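Local coordinates for nitrogenase molybdenum-iron protein beta chain (Clostridium pasteurianum, PDB 4WES), which pairs with the alpha chain to form the nitrogenase component that reduces dinitrogen to ammonium, the two chains sharing an [8Fe-7S] cluster, at residues Gln298-Asp301 against Leu302-Ala306; Lys329-Ile332 against Glu333-Ala336; Tyr421-Val425 against Gly426-Ala430. One frame throughout, in Å; residues are numbered along the deposited sequence. Where two conformers were deposited one is given.

The three contacts follow one another along the chain and lie on the same side of its centre, contact 1 near the end of helix 290-305, contact 2 where helix 321-333 runs out before strand 337-343, and contact 3 at the beginning of helix 426-448. Their centres are about 13 Å (contacts 1 and 2), 15 Å (1 and 3) and 16 Å (2 and 3) apart. All three touch: L299 of contact 1 packs against F330 of contact 2 and A430 of contact 3, and F330 also meets A430. The three helices are thereby knit together, while contacts 1 and 3 also face the second beta subunit, which shares an iron(II) ion with contact 1.

Contact 1: residues Gln298-Asp301 against Leu302-Ala306; sequences QLID and LMIDA
D301 and D305, one turn apart on helix 290-305, bring their carboxylates together at a single iron(II) ion, each supplying OD2 as a ligand; the distance from D301 OD2 to D305 OD2 is 2.8 Å. D301 reaches the metal with CG anti to its backbone N (chi1 -165°), whereas CG of D305 lies beside its own N, and the two carboxylate planes stand 83° apart. In the backbone, D305 N donates to D301 O at 2.8 Å, one of a run of i to i+4 bonds along the helix. The close-packed part is the apolar flank. M303, with CG beside its backbone N and chi2 extended, lays SD beside L299 CG at 3.9 Å and near I300 CD1 at 4.2 Å. Next to it I300 CG2 meets I304 CD1 at 3.9 Å. The looser part is the OD1 side of the aspartates, where D301 OD1 and D305 OD1 lie 4.5 Å apart and one water spans them, donating to D301 OD1 and to D305 OD1 at 2.8 Å each. D301 OD1 is further held by T212 of the second beta subunit and by a salt bridge to K473 of the alpha chain. K61 O and E62 OE1 of the second subunit also bind the ion. Two acidic oxygens at this spacing would probably repel each other without a cation; the iron that both oxygens bind, with K473 of the alpha chain nearby, probably offsets that charge, and the shared ion makes this helical turn a metal-bridged joint between the two beta subunits.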
loop_
_atom_site.group_PDB
_atom_site.type_symbol
_atom_site.label_atom_id
_atom_site.label_comp_id
_atom_site.label_asym_id
_atom_site.label_seq_id
_atom_site.Cartn_x
_atom_site.Cartn_y
_atom_site.Cartn_z
ATOM N N GLN B 298 -13.972 5.192 -15.173
ATOM C CA GLN B 298 -12.824 5.506 -14.333
ATOM C C GLN B 298 -11.851 4.316 -14.296
ATOM O O GLN B 298 -10.629 4.516 -14.302
ATOM C CB GLN B 298 -13.264 5.856 -12.912
ATOM C CG GLN B 298 -13.989 7.201 -12.822
ATOM C CD GLN B 298 -14.633 7.385 -11.470
ATOM O OE1 GLN B 298 -15.248 6.454 -10.920
ATOM N NE2 GLN B 298 -14.498 8.559 -10.922
ATOM N N LEU B 299 -12.375 3.104 -14.214
ATOM C CA LEU B 299 -11.493 1.935 -14.287
ATOM C C LEU B 299 -10.738 1.907 -15.611
ATOM O O LEU B 299 -9.508 1.722 -15.613
ATOM C CB LEU B 299 -12.343 0.660 -14.162
ATOM C CG LEU B 299 -11.567 -0.632 -14.408
ATOM C CD1 LEU B 299 -10.373 -0.818 -13.480
ATOM C CD2 LEU B 299 -12.511 -1.825 -14.373
ATOM N N ILE B 300 -11.407 2.126 -16.725
ATOM C CA ILE B 300 -10.714 2.162 -18.012
ATOM C C ILE B 300 -9.681 3.270 -18.017
ATOM O O ILE B 300 -8.550 3.094 -18.495
ATOM C CB ILE B 300 -11.732 2.303 -19.181
ATOM C CG1 ILE B 300 -12.677 1.100 -19.253
ATOM C CG2 ILE B 300 -11.007 2.512 -20.492
ATOM C CD1 ILE B 300 -12.010 -0.243 -19.426
ATOM N N ASP B 301 -10.063 4.447 -17.508
ATOM C CA ASP B 301 -9.118 5.559 -17.410
ATOM C C ASP B 301 -7.859 5.157 -16.671
ATOM O O ASP B 301 -6.742 5.519 -17.071
ATOM C CB ASP B 301 -9.803 6.765 -16.737
ATOM C CG ASP B 301 -9.025 8.045 -16.923
ATOM O OD1 ASP B 301 -9.164 8.640 -18.011
ATOM O OD2 ASP B 301 -8.308 8.438 -15.990
ATOM N N LEU B 302 -8.022 4.462 -15.547
ATOM C CA LEU B 302 -6.890 4.043 -14.719
ATOM C C LEU B 302 -6.056 2.987 -15.428
ATOM O O LEU B 302 -4.829 3.024 -15.358
ATOM C CB LEU B 302 -7.426 3.551 -13.390
ATOM C CG LEU B 302 -6.390 3.052 -12.392
ATOM C CD1 LEU B 302 -5.366 4.099 -12.048
ATOM C CD2 LEU B 302 -7.078 2.575 -11.143
ATOM N N MET B 303 -6.707 2.027 -16.070
ATOM C CA MET B 303 -5.968 1.016 -16.823
ATOM C C MET B 303 -5.099 1.622 -17.898
ATOM O O MET B 303 -3.966 1.167 -18.137
ATOM C CB MET B 303 -6.958 0.008 -17.435
ATOM C CG MET B 303 -7.680 -0.833 -16.388
ATOM S SD MET B 303 -8.992 -1.861 -17.046
ATOM C CE MET B 303 -8.052 -3.097 -17.951
ATOM N N ILE B 304 -5.603 2.660 -18.570
ATOM C CA ILE B 304 -4.844 3.350 -19.599
ATOM C C ILE B 304 -3.792 4.241 -18.957
ATOM O O ILE B 304 -2.609 4.197 -19.338
ATOM C CB ILE B 304 -5.763 4.148 -20.535
ATOM C CG1 ILE B 304 -6.675 3.166 -21.306
ATOM C CG2 ILE B 304 -4.951 4.982 -21.501
ATOM C CD1 ILE B 304 -7.747 3.835 -22.101
ATOM N N ASP B 305 -4.148 5.023 -17.929
ATOM C CA ASP B 305 -3.173 5.920 -17.309
ATOM C C ASP B 305 -1.979 5.127 -16.760
ATOM O O ASP B 305 -0.834 5.595 -16.850
ATOM C CB ASP B 305 -3.809 6.729 -16.195
ATOM C CG ASP B 305 -4.747 7.830 -16.680
ATOM O OD1 ASP B 305 -4.722 8.160 -17.874
ATOM O OD2 ASP B 305 -5.502 8.369 -15.807
ATOM N N ALA B 306 -2.218 3.969 -16.159
ATOM C CA ALA B 306 -1.167 3.178 -15.508
ATOM C C ALA B 306 -0.536 2.130 -16.422
ATOM O O ALA B 306 0.280 1.336 -15.970
ATOM C CB ALA B 306 -1.719 2.483 -14.281
HETATM O O HOH W 1 -6.754 10.026 -18.075
#

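Contact 2: residues Lys329-Ile332 against Glu333-Ala336; sequences KFII and ELGA
K329 and E333 meet through complementary torsions: K329 has CG anti to N and then bends at chi2 (65°) and chi4, curling its amine back, while E333, with CG anti to its carbonyl carbon (chi1 -67°), runs out straight across it. Their chains cross at about a right angle, and K329 NZ forms a salt bridge to E333 OE2 at 3.1 Å, arriving from above the carboxylate plane, 37° out of it. S271 OG also bonds to OE2, and V270 N binds OE1, tying the carboxylate to the first residues of helix 270-284 and fixing its rotation. That second oxygen, OE1, sits at the edge of the F330 ring, 3.5 Å from F330 CD1, with carboxylate and ring nearly perpendicular. L334 covers one face of the same ring in a CH-pi contact, CD1 standing 4.0 Å from the ring centroid and almost on the ring normal. Beyond L334 the chain turns through G335. A water donates to both I332 O and A336 O, and I331 CG2 rests against A336 CB at 3.7 Å. The positive phi of G335 and two bonds back into the last turn, G335 N to I332 O at 2.9 Å and A336 N to I331 O at 3.0 Å, define a Schellman motif, closing helix 321-333 and leading into strand 337-343 of the five-stranded parallel sheet.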
loop_
_atom_site.group_PDB
_atom_site.type_symbol
_atom_site.label_atom_id
_atom_site.label_comp_id
_atom_site.label_asym_id
_atom_site.label_seq_id
_atom_site.Cartn_x
_atom_site.Cartn_y
_atom_site.Cartn_z
ATOM N N LYS B 329 -8.217 -13.442 -15.665
ATOM C CA LYS B 329 -8.750 -12.697 -16.812
ATOM C C LYS B 329 -8.408 -11.212 -16.681
ATOM O O LYS B 329 -8.026 -10.578 -17.649
ATOM C CB LYS B 329 -10.282 -12.928 -16.912
ATOM C CG LYS B 329 -10.936 -12.197 -18.070
ATOM C CD LYS B 329 -10.466 -12.682 -19.428
ATOM C CE LYS B 329 -11.452 -12.259 -20.557
ATOM N NZ LYS B 329 -11.190 -10.866 -20.872
ATOM N N PHE B 330 -8.576 -10.657 -15.481
ATOM C CA PHE B 330 -8.289 -9.228 -15.284
ATOM C C PHE B 330 -6.809 -8.937 -15.534
ATOM O O PHE B 330 -6.470 -7.912 -16.135
ATOM C CB PHE B 330 -8.734 -8.802 -13.901
ATOM C CG PHE B 330 -8.643 -7.314 -13.641
ATOM C CD1 PHE B 330 -8.921 -6.383 -14.623
ATOM C CD2 PHE B 330 -8.354 -6.842 -12.381
ATOM C CE1 PHE B 330 -8.895 -5.031 -14.353
ATOM C CE2 PHE B 330 -8.319 -5.484 -12.100
ATOM C CZ PHE B 330 -8.601 -4.570 -13.095
ATOM N N ILE B 331 -5.924 -9.823 -15.083
ATOM C CA ILE B 331 -4.499 -9.650 -15.367
ATOM C C ILE B 331 -4.243 -9.543 -16.891
ATOM O O ILE B 331 -3.509 -8.672 -17.343
ATOM C CB ILE B 331 -3.699 -10.800 -14.708
ATOM C CG1 ILE B 331 -3.733 -10.699 -13.197
ATOM C CG2 ILE B 331 -2.280 -10.870 -15.253
ATOM C CD1 ILE B 331 -3.199 -9.449 -12.581
ATOM N N ILE B 332 -4.879 -10.432 -17.662
ATOM C CA ILE B 332 -4.797 -10.354 -19.099
ATOM C C ILE B 332 -5.345 -9.025 -19.627
ATOM O O ILE B 332 -4.741 -8.363 -20.492
ATOM C CB ILE B 332 -5.483 -11.557 -19.759
ATOM C CG1 ILE B 332 -4.732 -12.855 -19.398
ATOM C CG2 ILE B 332 -5.555 -11.394 -21.267
ATOM C CD1 ILE B 332 -5.461 -14.108 -19.825
ATOM N N GLU B 333 -6.498 -8.595 -19.092
ATOM C CA GLU B 333 -7.100 -7.322 -19.494
ATOM C C GLU B 333 -6.203 -6.126 -19.227
ATOM O O GLU B 333 -6.282 -5.138 -19.941
ATOM C CB GLU B 333 -8.441 -7.154 -18.789
ATOM C CG GLU B 333 -9.497 -8.154 -19.233
ATOM C CD GLU B 333 -10.771 -8.159 -18.420
ATOM O OE1 GLU B 333 -10.737 -7.831 -17.224
ATOM O OE2 GLU B 333 -11.806 -8.521 -18.999
ATOM N N LEU B 334 -5.370 -6.230 -18.178
ATOM C CA LEU B 334 -4.424 -5.173 -17.829
ATOM C C LEU B 334 -3.208 -5.124 -18.754
ATOM O O LEU B 334 -2.417 -4.181 -18.675
ATOM C CB LEU B 334 -3.952 -5.341 -16.379
ATOM C CG LEU B 334 -5.061 -5.061 -15.344
ATOM C CD1 LEU B 334 -4.676 -5.588 -13.977
ATOM C CD2 LEU B 334 -5.396 -3.588 -15.276
ATOM N N GLY B 335 -3.031 -6.150 -19.596
ATOM C CA GLY B 335 -1.897 -6.287 -20.455
ATOM C C GLY B 335 -0.771 -7.087 -19.855
ATOM O O GLY B 335 0.347 -7.143 -20.411
ATOM N N ALA B 336 -1.015 -7.683 -18.682
ATOM C CA ALA B 336 -0.010 -8.477 -17.962
ATOM C C ALA B 336 -0.224 -9.975 -18.288
ATOM O O ALA B 336 -1.148 -10.367 -19.005
ATOM C CB ALA B 336 -0.082 -8.183 -16.470
HETATM O O HOH W 2 -2.297 -9.448 -21.390
#

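Contact 3: residues Tyr421-Val425 against Gly426-Ala430; sequences YNPKV and GYKGA
G426 O is gripped twice: A430 N donates to it at 3.0 Å, and a water donates to it at 2.8 Å. The same water gives its other hydrogen to K424 O, also at 2.8 Å, so it bridges the incoming loop to the first turn of helix 426-448. This is the N-terminal end of that helix, where G426 has a positive phi of 75°. The preceding carbonyl, V425 O, accepts a weak bond from G429 N at 3.0 Å, its N-H poorly aligned at 129°. G429 also presents its CA to the loop: a CA-H...O contact joins G429 CA to P423 O at 3.3 Å, and the same carbon lies 3.6 Å from K424 C. With no side chain at G429, the loop backbone can lie directly on the helix, a closeness matched by the CA atoms of K424 and G429, 3.9 Å apart. From outside the turn, D183 OD2 accepts hydrogen bonds from both K424 N and V425 N and so fixes the loop as it approaches. K424 sends its amine away from the turn, to a salt bridge with E323 and a cation-pi contact with F409. On the flank toward helix 181-193, K428 stretches out fully extended and crosses the P423 ring at about a right angle, K428 CE passing 4.1 Å from P423 CG.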
loop_
_atom_site.group_PDB
_atom_site.type_symbol
_atom_site.label_atom_id
_atom_site.label_comp_id
_atom_site.label_asym_id
_atom_site.label_seq_id
_atom_site.Cartn_x
_atom_site.Cartn_y
_atom_site.Cartn_z
ATOM N N TYR B 421 -12.371 -4.274 4.610
ATOM C CA TYR B 421 -13.267 -3.201 4.247
ATOM C C TYR B 421 -13.193 -2.857 2.750
ATOM O O TYR B 421 -13.948 -2.014 2.310
ATOM C CB TYR B 421 -12.991 -1.958 5.113
ATOM C CG TYR B 421 -13.172 -2.179 6.617
ATOM C CD1 TYR B 421 -14.324 -2.763 7.182
ATOM C CD2 TYR B 421 -12.194 -1.811 7.467
ATOM C CE1 TYR B 421 -14.424 -2.962 8.552
ATOM C CE2 TYR B 421 -12.303 -1.974 8.828
ATOM C CZ TYR B 421 -13.391 -2.588 9.376
ATOM O OH TYR B 421 -13.430 -2.795 10.791
ATOM N N ASN B 422 -12.274 -3.490 1.998
ATOM C CA ASN B 422 -12.141 -3.145 0.584
ATOM C C ASN B 422 -12.602 -4.268 -0.322
ATOM O O ASN B 422 -12.178 -5.417 -0.226
ATOM C CB ASN B 422 -10.742 -2.658 0.150
ATOM C CG ASN B 422 -9.715 -2.679 1.262
ATOM O OD1 ASN B 422 -8.645 -3.272 1.109
ATOM N ND2 ASN B 422 -10.009 -1.995 2.367
ATOM N N PRO B 423 -13.502 -3.920 -1.259
ATOM C CA PRO B 423 -13.932 -4.934 -2.190
ATOM C C PRO B 423 -12.860 -5.188 -3.240
ATOM O O PRO B 423 -12.069 -4.277 -3.541
ATOM C CB PRO B 423 -15.155 -4.290 -2.864
ATOM C CG PRO B 423 -14.857 -2.823 -2.836
ATOM C CD PRO B 423 -14.146 -2.621 -1.506
ATOM N N LYS B 424 -12.853 -6.412 -3.788
ATOM C CA LYS B 424 -12.137 -6.738 -4.993
ATOM C C LYS B 424 -13.023 -6.858 -6.210
ATOM O O LYS B 424 -12.503 -6.909 -7.319
ATOM C CB LYS B 424 -11.310 -8.047 -4.822
ATOM C CG LYS B 424 -12.193 -9.315 -4.650
ATOM C CD LYS B 424 -11.476 -10.658 -4.488
ATOM C CE LYS B 424 -12.010 -11.487 -3.305
ATOM N NZ LYS B 424 -11.037 -12.552 -2.916
ATOM N N VAL B 425 -14.337 -6.947 -5.995
ATOM C CA VAL B 425 -15.288 -7.106 -7.079
ATOM C C VAL B 425 -15.803 -5.768 -7.600
ATOM O O VAL B 425 -15.684 -4.721 -6.947
ATOM C CB VAL B 425 -16.482 -7.983 -6.645
ATOM C CG1 VAL B 425 -16.019 -9.369 -6.268
ATOM C CG2 VAL B 425 -17.315 -7.327 -5.534
ATOM N N GLY B 426 -16.426 -5.824 -8.762
ATOM C CA GLY B 426 -17.000 -4.646 -9.372
ATOM C C GLY B 426 -15.975 -3.718 -9.984
ATOM O O GLY B 426 -14.767 -3.958 -9.940
ATOM N N TYR B 427 -16.443 -2.632 -10.597
ATOM C CA TYR B 427 -15.524 -1.629 -11.107
ATOM C C TYR B 427 -14.770 -0.976 -9.962
ATOM O O TYR B 427 -13.560 -0.706 -10.095
ATOM C CB TYR B 427 -16.273 -0.599 -11.964
ATOM C CG TYR B 427 -17.100 -1.238 -13.054
ATOM C CD1 TYR B 427 -16.520 -2.000 -14.062
ATOM C CD2 TYR B 427 -18.481 -1.076 -13.104
ATOM C CE1 TYR B 427 -17.274 -2.607 -15.067
ATOM C CE2 TYR B 427 -19.237 -1.669 -14.086
ATOM C CZ TYR B 427 -18.640 -2.431 -15.073
ATOM O OH TYR B 427 -19.415 -3.025 -16.032
ATOM N N LYS B 428 -15.437 -0.755 -8.840
ATOM C CA LYS B 428 -14.816 -0.172 -7.663
ATOM C C LYS B 428 -13.654 -1.031 -7.141
ATOM O O LYS B 428 -12.566 -0.544 -6.816
ATOM C CB LYS B 428 -15.878 -0.020 -6.572
ATOM C CG LYS B 428 -15.432 0.550 -5.245
ATOM C CD LYS B 428 -16.514 0.755 -4.173
ATOM C CE LYS B 428 -15.824 1.197 -2.876
ATOM N NZ LYS B 428 -16.676 1.170 -1.648
ATOM N N GLY B 429 -13.898 -2.328 -7.038
ATOM C CA GLY B 429 -12.877 -3.250 -6.577
ATOM C C GLY B 429 -11.734 -3.370 -7.564
ATOM O O GLY B 429 -10.560 -3.485 -7.177
ATOM N N ALA B 430 -12.038 -3.314 -8.859
ATOM C CA ALA B 430 -11.006 -3.363 -9.882
ATOM C C ALA B 430 -10.080 -2.155 -9.794
ATOM O O ALA B 430 -8.864 -2.293 -9.957
ATOM C CB ALA B 430 -11.646 -3.441 -11.263
HETATM O O HOH W 3 -13.084 -6.139 -9.909
#